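Local coordinates for protein glucanase (Clostridium thermocellum, PDB 5GXX) that probably hydrolyses internal beta-1,4-glucosidic bonds of cellulose as a family 9 endoglucanase of the cellulosome, at residues Ala143-Ile157 against Phe197-Ala211. The protein carries 1 engineered substitution. Numbering follows the deposited sequence.
Sequences AVVGQMAAALAVGSI and FWDELLWASTWLYLA. With CA (calcium ion), chain C.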
ATOM      1  N   ALA A 143     -44.529  -0.063 -18.665  1.00 17.87           N
ATOM      2  CA  ALA A 143     -43.705   0.494 -19.747  1.00 16.99           C
ATOM      3  C   ALA A 143     -42.747  -0.551 -20.307  1.00 16.79           C
ATOM      4  O   ALA A 143     -42.771  -0.856 -21.501  1.00 16.60           O
ATOM      5  CB  ALA A 143     -42.939   1.721 -19.266  1.00 16.72           C
ATOM      6  N   VAL A 144     -41.941  -1.156 -19.441  1.00 15.56           N
ATOM      7  CA  VAL A 144     -40.969  -2.127 -19.935  1.00 16.94           C
ATOM      8  C   VAL A 144     -41.663  -3.355 -20.529  1.00 17.40           C
ATOM      9  O   VAL A 144     -41.280  -3.811 -21.612  1.00 18.00           O
ATOM     10  CB  VAL A 144     -39.872  -2.476 -18.904  1.00 15.85           C
ATOM     11  CG1 VAL A 144     -40.438  -3.261 -17.718  1.00 16.73           C
ATOM     12  CG2 VAL A 144     -38.710  -3.220 -19.566  1.00 16.61           C
ATOM     13  N   VAL A 145     -42.679  -3.890 -19.850  1.00 18.24           N
ATOM     14  CA  VAL A 145     -43.376  -5.046 -20.403  1.00 17.30           C
ATOM     15  C   VAL A 145     -44.159  -4.731 -21.678  1.00 16.76           C
ATOM     16  O   VAL A 145     -44.233  -5.563 -22.583  1.00 16.26           O
ATOM     17  CB  VAL A 145     -44.307  -5.708 -19.343  1.00 17.54           C
ATOM     18  CG1 VAL A 145     -45.073  -6.907 -19.917  1.00 19.60           C
ATOM     19  CG2 VAL A 145     -43.504  -6.174 -18.123  1.00 20.14           C
ATOM     20  N   GLY A 146     -44.730  -3.533 -21.759  1.00 16.80           N
ATOM     21  CA  GLY A 146     -45.481  -3.123 -22.940  1.00 17.35           C
ATOM     22  C   GLY A 146     -44.557  -2.977 -24.140  1.00 17.08           C
ATOM     23  O   GLY A 146     -44.907  -3.340 -25.266  1.00 16.90           O
ATOM     24  N   GLN A 147     -43.371  -2.434 -23.892  1.00 17.10           N
ATOM     25  CA  GLN A 147     -42.371  -2.310 -24.962  1.00 14.72           C
ATOM     26  C   GLN A 147     -41.871  -3.670 -25.433  1.00 16.41           C
ATOM     27  O   GLN A 147     -41.716  -3.902 -26.636  1.00 15.21           O
ATOM     28  CB  GLN A 147     -41.208  -1.383 -24.556  1.00 15.35           C
ATOM     29  CG  GLN A 147     -40.243  -0.996 -25.689  1.00 16.40           C
ATOM     30  CD  GLN A 147     -40.910  -0.257 -26.836  1.00 14.15           C
ATOM     31  OE1 GLN A 147     -40.892  -0.733 -27.969  1.00 15.99           O
ATOM     32  NE2 GLN A 147     -41.506   0.899 -26.551  1.00 16.12           N
ATOM     33  N   MET A 148     -41.671  -4.594 -24.495  1.00 16.12           N
ATOM     34  CA  MET A 148     -41.267  -5.949 -24.866  1.00 16.06           C
ATOM     35  C   MET A 148     -42.367  -6.586 -25.719  1.00 16.28           C
ATOM     36  O   MET A 148     -42.081  -7.257 -26.711  1.00 16.14           O
ATOM     37  CB  MET A 148     -40.955  -6.801 -23.628  1.00 15.68           C
ATOM     38  CG  MET A 148     -39.761  -6.302 -22.814  1.00 16.06           C
ATOM     39  SD  MET A 148     -39.639  -7.046 -21.159  1.00 16.93           S
ATOM     40  CE  MET A 148     -39.406  -8.787 -21.553  1.00 19.70           C
ATOM     41  N   ALA A 149     -43.625  -6.334 -25.360  1.00 14.53           N
ATOM     42  CA  ALA A 149     -44.751  -6.842 -26.140  1.00 16.44           C
ATOM     43  C   ALA A 149     -44.751  -6.286 -27.562  1.00 14.54           C
ATOM     44  O   ALA A 149     -44.963  -7.032 -28.515  1.00 15.73           O
ATOM     45  CB  ALA A 149     -46.067  -6.489 -25.474  1.00 15.28           C
ATOM     46  N   ALA A 150     -44.524  -4.977 -27.687  1.00 16.21           N
ATOM     47  CA  ALA A 150     -44.541  -4.311 -28.981  1.00 14.32           C
ATOM     48  C   ALA A 150     -43.457  -4.876 -29.893  1.00 14.38           C
ATOM     49  O   ALA A 150     -43.703  -5.147 -31.073  1.00 14.13           O
ATOM     50  CB  ALA A 150     -44.338  -2.808 -28.795  1.00 13.09           C
ATOM     51  N   ALA A 151     -42.260  -5.058 -29.338  1.00 14.14           N
ATOM     52  CA  ALA A 151     -41.126  -5.586 -30.102  1.00 14.82           C
ATOM     53  C   ALA A 151     -41.447  -6.971 -30.637  1.00 15.03           C
ATOM     54  O   ALA A 151     -41.207  -7.289 -31.806  1.00 14.09           O
ATOM     55  CB  ALA A 151     -39.885  -5.633 -29.233  1.00 15.26           C
ATOM     56  N   LEU A 152     -42.042  -7.782 -29.770  1.00 15.84           N
ATOM     57  CA  LEU A 152     -42.434  -9.125 -30.187  1.00 15.36           C
ATOM     58  C   LEU A 152     -43.612  -9.145 -31.162  1.00 16.47           C
ATOM     59  O   LEU A 152     -43.689 -10.009 -32.045  1.00 16.14           O
ATOM     60  CB  LEU A 152     -42.688 -10.006 -28.960  1.00 15.04           C
ATOM     61  CG  LEU A 152     -41.411 -10.351 -28.186  1.00 17.83           C
ATOM     62  CD1 LEU A 152     -41.730 -10.772 -26.752  1.00 19.17           C
ATOM     63  CD2 LEU A 152     -40.579 -11.425 -28.895  1.00 16.44           C
ATOM     64  N   ALA A 153     -44.501  -8.168 -31.054  1.00 16.81           N
ATOM     65  CA  ALA A 153     -45.622  -8.083 -31.985  1.00 18.40           C
ATOM     66  C   ALA A 153     -45.125  -7.765 -33.391  1.00 17.54           C
ATOM     67  O   ALA A 153     -45.388  -8.499 -34.339  1.00 18.50           O
ATOM     68  CB  ALA A 153     -46.637  -7.055 -31.517  1.00 16.52           C
ATOM     69  N   VAL A 154     -44.403  -6.660 -33.548  1.00 16.94           N
ATOM     70  CA  VAL A 154     -43.844  -6.402 -34.871  1.00 17.21           C
ATOM     71  C   VAL A 154     -42.882  -7.496 -35.355  1.00 17.16           C
ATOM     72  O   VAL A 154     -42.920  -7.886 -36.525  1.00 17.95           O
ATOM     73  CB  VAL A 154     -43.247  -4.983 -34.981  1.00 16.41           C
ATOM     74  CG1 VAL A 154     -42.065  -4.767 -34.010  1.00 14.84           C
ATOM     75  CG2 VAL A 154     -42.865  -4.693 -36.420  1.00 17.78           C
ATOM     76  N   GLY A 155     -42.047  -8.032 -34.465  1.00 15.54           N
ATOM     77  CA  GLY A 155     -41.147  -9.121 -34.840  1.00 16.82           C
ATOM     78  C   GLY A 155     -41.871 -10.335 -35.395  1.00 17.77           C
ATOM     79  O   GLY A 155     -41.406 -10.965 -36.349  1.00 16.69           O
ATOM     80  N   SER A 156     -43.011 -10.640 -34.781  1.00 18.03           N
ATOM     81  CA  SER A 156     -43.826 -11.786 -35.200  1.00 19.23           C
ATOM     82  C   SER A 156     -44.324 -11.606 -36.632  1.00 19.78           C
ATOM     83  O   SER A 156     -44.430 -12.583 -37.369  1.00 20.31           O
ATOM     84  CB  SER A 156     -44.991 -12.006 -34.230  1.00 19.49           C
ATOM     85  OG  SER A 156     -46.121 -11.188 -34.509  1.00 18.66           O
ATOM     86  N   ILE A 157     -44.605 -10.371 -37.041  1.00 17.87           N
ATOM     87  CA  ILE A 157     -45.007 -10.106 -38.426  1.00 18.69           C
ATOM     88  C   ILE A 157     -43.819 -10.276 -39.374  1.00 19.21           C
ATOM     89  O   ILE A 157     -43.853 -11.059 -40.327  1.00 19.77           O
ATOM     90  CB  ILE A 157     -45.540  -8.667 -38.621  1.00 17.07           C
ATOM     91  CG1 ILE A 157     -46.685  -8.390 -37.647  1.00 15.61           C
ATOM     92  CG2 ILE A 157     -45.914  -8.376 -40.083  1.00 18.40           C
ATOM     93  CD1 ILE A 157     -47.182  -6.947 -37.669  1.00 16.29           C
ATOM     94  N   PHE A 197     -46.755   4.992 -18.718  1.00 18.59           N
ATOM     95  CA  PHE A 197     -46.892   3.719 -19.416  1.00 18.82           C
ATOM     96  C   PHE A 197     -48.032   3.679 -20.443  1.00 18.64           C
ATOM     97  O   PHE A 197     -48.151   2.702 -21.183  1.00 18.25           O
ATOM     98  CB  PHE A 197     -47.023   2.581 -18.391  1.00 19.59           C
ATOM     99  CG  PHE A 197     -48.289   2.667 -17.574  1.00 18.97           C
ATOM    100  CD1 PHE A 197     -49.509   2.411 -18.183  1.00 20.88           C
ATOM    101  CD2 PHE A 197     -48.271   3.081 -16.247  1.00 20.09           C
ATOM    102  CE1 PHE A 197     -50.700   2.509 -17.482  1.00 19.59           C
ATOM    103  CE2 PHE A 197     -49.473   3.203 -15.532  1.00 18.94           C
ATOM    104  CZ  PHE A 197     -50.684   2.929 -16.157  1.00 21.08           C
ATOM    105  N   TRP A 198     -48.859   4.721 -20.511  1.00 19.26           N
ATOM    106  CA  TRP A 198     -49.948   4.723 -21.487  1.00 18.97           C
ATOM    107  C   TRP A 198     -49.455   4.679 -22.938  1.00 18.68           C
ATOM    108  O   TRP A 198     -50.074   4.031 -23.791  1.00 19.19           O
ATOM    109  CB  TRP A 198     -50.920   5.889 -21.261  1.00 19.42           C
ATOM    110  CG  TRP A 198     -51.609   5.849 -19.922  1.00 20.48           C
ATOM    111  CD1 TRP A 198     -51.424   6.716 -18.883  1.00 21.91           C
ATOM    112  CD2 TRP A 198     -52.580   4.893 -19.477  1.00 23.79           C
ATOM    113  NE1 TRP A 198     -52.227   6.365 -17.818  1.00 24.79           N
ATOM    114  CE2 TRP A 198     -52.942   5.245 -18.157  1.00 24.92           C
ATOM    115  CE3 TRP A 198     -53.177   3.768 -20.065  1.00 20.57           C
ATOM    116  CZ2 TRP A 198     -53.884   4.519 -17.417  1.00 25.81           C
ATOM    117  CZ3 TRP A 198     -54.125   3.047 -19.325  1.00 24.54           C
ATOM    118  CH2 TRP A 198     -54.457   3.427 -18.018  1.00 23.77           C
ATOM    119  N   ASP A 199     -48.362   5.376 -23.234  1.00 18.86           N
ATOM    120  CA  ASP A 199     -47.808   5.319 -24.582  1.00 16.43           C
ATOM    121  C   ASP A 199     -47.318   3.924 -24.991  1.00 17.55           C
ATOM    122  O   ASP A 199     -47.520   3.526 -26.136  1.00 17.18           O
ATOM    123  CB  ASP A 199     -46.670   6.343 -24.744  1.00 16.63           C
ATOM    124  CG  ASP A 199     -45.617   6.227 -23.646  1.00 15.00           C
ATOM    125  OD1 ASP A 199     -45.876   6.698 -22.517  1.00 20.53           O
ATOM    126  OD2 ASP A 199     -44.527   5.672 -23.909  1.00 18.13           O
ATOM    127  N   GLU A 200     -46.702   3.173 -24.080  1.00 17.08           N
ATOM    128  CA  GLU A 200     -46.308   1.799 -24.397  1.00 16.38           C
ATOM    129  C   GLU A 200     -47.526   0.915 -24.662  1.00 17.67           C
ATOM    130  O   GLU A 200     -47.499   0.048 -25.538  1.00 16.66           O
ATOM    131  CB  GLU A 200     -45.469   1.157 -23.285  1.00 14.99           C
ATOM    132  CG  GLU A 200     -44.040   1.671 -23.128  1.00 16.55           C
ATOM    133  CD  GLU A 200     -43.951   3.013 -22.444  1.00 19.94           C
ATOM    134  OE1 GLU A 200     -44.991   3.488 -21.927  1.00 15.65           O
ATOM    135  OE2 GLU A 200     -42.839   3.596 -22.409  1.00 17.55           O
ATOM    136  N   LEU A 201     -48.589   1.106 -23.888  1.00 18.17           N
ATOM    137  CA  LEU A 201     -49.789   0.303 -24.151  1.00 18.65           C
ATOM    138  C   LEU A 201     -50.385   0.620 -25.515  1.00 18.20           C
ATOM    139  O   LEU A 201     -50.826  -0.290 -26.214  1.00 18.31           O
ATOM    140  CB  LEU A 201     -50.849   0.434 -23.047  1.00 18.34           C
ATOM    141  CG  LEU A 201     -50.429  -0.036 -21.657  1.00 19.14           C
ATOM    142  CD1 LEU A 201     -51.601   0.264 -20.696  1.00 22.38           C
ATOM    143  CD2 LEU A 201     -50.091  -1.527 -21.661  1.00 19.00           C
ATOM    144  N   LEU A 202     -50.418   1.903 -25.867  1.00 17.29           N
ATOM    145  CA  LEU A 202     -50.802   2.327 -27.213  1.00 17.64           C
ATOM    146  C   LEU A 202     -49.968   1.675 -28.312  1.00 17.75           C
ATOM    147  O   LEU A 202     -50.508   1.134 -29.278  1.00 17.67           O
ATOM    148  CB  LEU A 202     -50.658   3.850 -27.349  1.00 17.20           C
ATOM    149  CG  LEU A 202     -50.942   4.439 -28.736  1.00 18.88           C
ATOM    150  CD1 LEU A 202     -52.359   4.131 -29.210  1.00 19.83           C
ATOM    151  CD2 LEU A 202     -50.694   5.942 -28.675  1.00 21.52           C
ATOM    152  N   TRP A 203     -48.651   1.775 -28.175  1.00 17.42           N
ATOM    153  CA  TRP A 203     -47.685   1.248 -29.137  1.00 17.35           C
ATOM    154  C   TRP A 203     -47.844  -0.257 -29.275  1.00 17.49           C
ATOM    155  O   TRP A 203     -47.947  -0.775 -30.384  1.00 17.98           O
ATOM    156  CB  TRP A 203     -46.291   1.637 -28.634  1.00 16.20           C
ATOM    157  CG  TRP A 203     -45.033   1.201 -29.330  1.00 16.90           C
ATOM    158  CD1 TRP A 203     -44.046   0.464 -28.766  1.00 15.66           C
ATOM    159  CD2 TRP A 203     -44.558   1.570 -30.639  1.00 14.47           C
ATOM    160  NE1 TRP A 203     -42.986   0.312 -29.633  1.00 14.33           N
ATOM    161  CE2 TRP A 203     -43.273   0.991 -30.790  1.00 15.38           C
ATOM    162  CE3 TRP A 203     -45.078   2.338 -31.685  1.00 15.63           C
ATOM    163  CZ2 TRP A 203     -42.515   1.134 -31.955  1.00 15.38           C
ATOM    164  CZ3 TRP A 203     -44.324   2.463 -32.843  1.00 15.11           C
ATOM    165  CH2 TRP A 203     -43.059   1.877 -32.964  1.00 15.67           C
ATOM    166  N   ALA A 204     -47.929  -0.960 -28.151  1.00 17.59           N
ATOM    167  CA  ALA A 204     -48.044  -2.408 -28.208  1.00 17.50           C
ATOM    168  C   ALA A 204     -49.382  -2.866 -28.798  1.00 19.04           C
ATOM    169  O   ALA A 204     -49.399  -3.748 -29.665  1.00 18.81           O
ATOM    170  CB  ALA A 204     -47.832  -2.994 -26.820  1.00 18.75           C
ATOM    171  N   SER A 205     -50.491  -2.276 -28.348  1.00 17.73           N
ATOM    172  CA  SER A 205     -51.806  -2.640 -28.882  1.00 19.59           C
ATOM    173  C   SER A 205     -51.914  -2.335 -30.380  1.00 19.93           C
ATOM    174  O   SER A 205     -52.527  -3.104 -31.123  1.00 20.34           O
ATOM    175  CB  SER A 205     -52.967  -2.014 -28.083  1.00 19.00           C
ATOM    176  OG  SER A 205     -52.898  -0.596 -28.038  1.00 20.41           O
ATOM    177  N   THR A 206     -51.301  -1.236 -30.827  1.00 19.39           N
ATOM    178  CA  THR A 206     -51.318  -0.866 -32.241  1.00 19.32           C
ATOM    179  C   THR A 206     -50.599  -1.926 -33.067  1.00 18.94           C
ATOM    180  O   THR A 206     -51.126  -2.383 -34.080  1.00 19.73           O
ATOM    181  CB  THR A 206     -50.685   0.531 -32.458  1.00 19.33           C
ATOM    182  OG1 THR A 206     -51.489   1.498 -31.776  1.00 20.31           O
ATOM    183  CG2 THR A 206     -50.589   0.890 -33.938  1.00 21.51           C
ATOM    184  N   TRP A 207     -49.402  -2.316 -32.636  1.00 18.63           N
ATOM    185  CA  TRP A 207     -48.681  -3.397 -33.302  1.00 18.08           C
ATOM    186  C   TRP A 207     -49.422  -4.738 -33.265  1.00 18.97           C
ATOM    187  O   TRP A 207     -49.356  -5.493 -34.233  1.00 19.07           O
ATOM    188  CB  TRP A 207     -47.252  -3.545 -32.758  1.00 17.70           C
ATOM    189  CG  TRP A 207     -46.307  -2.542 -33.390  1.00 18.32           C
ATOM    190  CD1 TRP A 207     -45.642  -1.525 -32.763  1.00 18.76           C
ATOM    191  CD2 TRP A 207     -45.950  -2.464 -34.777  1.00 17.46           C
ATOM    192  NE1 TRP A 207     -44.882  -0.823 -33.675  1.00 17.76           N
ATOM    193  CE2 TRP A 207     -45.059  -1.370 -34.919  1.00 17.63           C
ATOM    194  CE3 TRP A 207     -46.294  -3.205 -35.917  1.00 19.05           C
ATOM    195  CZ2 TRP A 207     -44.510  -0.999 -36.150  1.00 18.83           C
ATOM    196  CZ3 TRP A 207     -45.743  -2.835 -37.146  1.00 18.51           C
ATOM    197  CH2 TRP A 207     -44.858  -1.742 -37.247  1.00 20.33           C
ATOM    198  N   LEU A 208     -50.103  -5.036 -32.157  1.00 18.97           N
ATOM    199  CA  LEU A 208     -50.952  -6.228 -32.088  1.00 18.78           C
ATOM    200  C   LEU A 208     -52.137  -6.184 -33.057  1.00 20.73           C
ATOM    201  O   LEU A 208     -52.488  -7.213 -33.647  1.00 20.44           O
ATOM    202  CB  LEU A 208     -51.394  -6.516 -30.649  1.00 19.38           C
ATOM    203  CG  LEU A 208     -50.319  -7.143 -29.757  1.00 20.19           C
ATOM    204  CD1 LEU A 208     -50.631  -7.023 -28.274  1.00 21.47           C
ATOM    205  CD2 LEU A 208     -49.984  -8.588 -30.155  1.00 20.57           C
ATOM    206  N   TYR A 209     -52.730  -5.010 -33.253  1.00 19.54           N
ATOM    207  CA  TYR A 209     -53.732  -4.841 -34.289  1.00 20.70           C
ATOM    208  C   TYR A 209     -53.131  -5.132 -35.656  1.00 21.07           C
ATOM    209  O   TYR A 209     -53.700  -5.875 -36.461  1.00 22.11           O
ATOM    210  CB  TYR A 209     -54.308  -3.423 -34.288  1.00 20.72           C
ATOM    211  CG  TYR A 209     -55.474  -3.265 -35.249  1.00 22.11           C
ATOM    212  CD1 TYR A 209     -56.564  -4.117 -35.150  1.00 19.23           C
ATOM    213  CD2 TYR A 209     -55.487  -2.295 -36.264  1.00 24.13           C
ATOM    214  CE1 TYR A 209     -57.652  -4.011 -36.010  1.00 25.76           C
ATOM    215  CE2 TYR A 209     -56.575  -2.192 -37.143  1.00 26.82           C
ATOM    216  CZ  TYR A 209     -57.651  -3.051 -37.006  1.00 28.26           C
ATOM    217  OH  TYR A 209     -58.759  -2.982 -37.831  1.00 35.19           O
ATOM    218  N   LEU A 210     -51.965  -4.544 -35.915  1.00 20.43           N
ATOM    219  CA  LEU A 210     -51.339  -4.750 -37.210  1.00 19.71           C
ATOM    220  C   LEU A 210     -50.897  -6.205 -37.391  1.00 20.33           C
ATOM    221  O   LEU A 210     -50.789  -6.686 -38.518  1.00 20.68           O
ATOM    222  CB  LEU A 210     -50.179  -3.765 -37.418  1.00 19.99           C
ATOM    223  CG  LEU A 210     -50.481  -2.270 -37.549  1.00 20.85           C
ATOM    224  CD1 LEU A 210     -49.146  -1.538 -37.747  1.00 19.35           C
ATOM    225  CD2 LEU A 210     -51.440  -1.992 -38.698  1.00 22.36           C
ATOM    226  N   ALA A 211     -50.646  -6.899 -36.286  1.00 20.51           N
ATOM    227  CA  ALA A 211     -50.273  -8.307 -36.362  1.00 22.05           C
ATOM    228  C   ALA A 211     -51.471  -9.238 -36.577  1.00 23.12           C
ATOM    229  O   ALA A 211     -51.389 -10.144 -37.407  1.00 25.71           O
ATOM    230  CB  ALA A 211     -49.432  -8.738 -35.151  1.00 21.56           C
TER
HETATM  231 CA    CA C 701     -43.627   5.685 -21.758  1.00 17.22          CA
HETATM  232  O   HOH W   1     -41.350   3.016 -24.562  1.00 17.88           O
HETATM  233  O   HOH W   2     -42.071   5.599 -20.114  1.00 20.24           O
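Phe197, just ahead of its helix, lays CB against the backbone N of Ala143, 3.6 Å away. Glu200 follows: a bend at chi2 (77°) folds its carboxylate back over the methyl of Ala143, with CD 3.6 Å from Ala143 CB. Both Glu200 oxygens grip the calcium ion, as do both of Asp199; Ser195, Gly196, Asp246 and a water complete the site. A second water joins Glu200 OE2 to Gln147 NE2, which ties Gln147 through solvent to a calcium ligand. The other end of that amide serves Trp203, whose NE1 donates to Gln147 OE1 at 2.9 Å, a bond bent to 142° although the oxygen lies near the indole plane. Ala150 CB comes up to the same ring obliquely, 3.3 Å from Trp203 CD1. The next residue, Ala204, sets its CB against the carbonyl oxygen of Gly146. The two helices run nearly parallel, 20° apart with axes 8.0 Å from each other, within the all-helical (alpha/alpha)6 barrel of family 9 catalytic domains. Trp207 is a knob among Ala150, Ala153, Val154 and Ile157. The chi1 of Val154 swings CG2 away from the backbone N and over one face of the Trp207 indole, a CH-pi contact 3.6 Å from the centroid of the six-membered ring; Ile157 CD1 approaches the edge. Leu208 CD2 packs on Ala153 CB, and Ala211 CB closes against Ile157 CG1 at 3.7 Å.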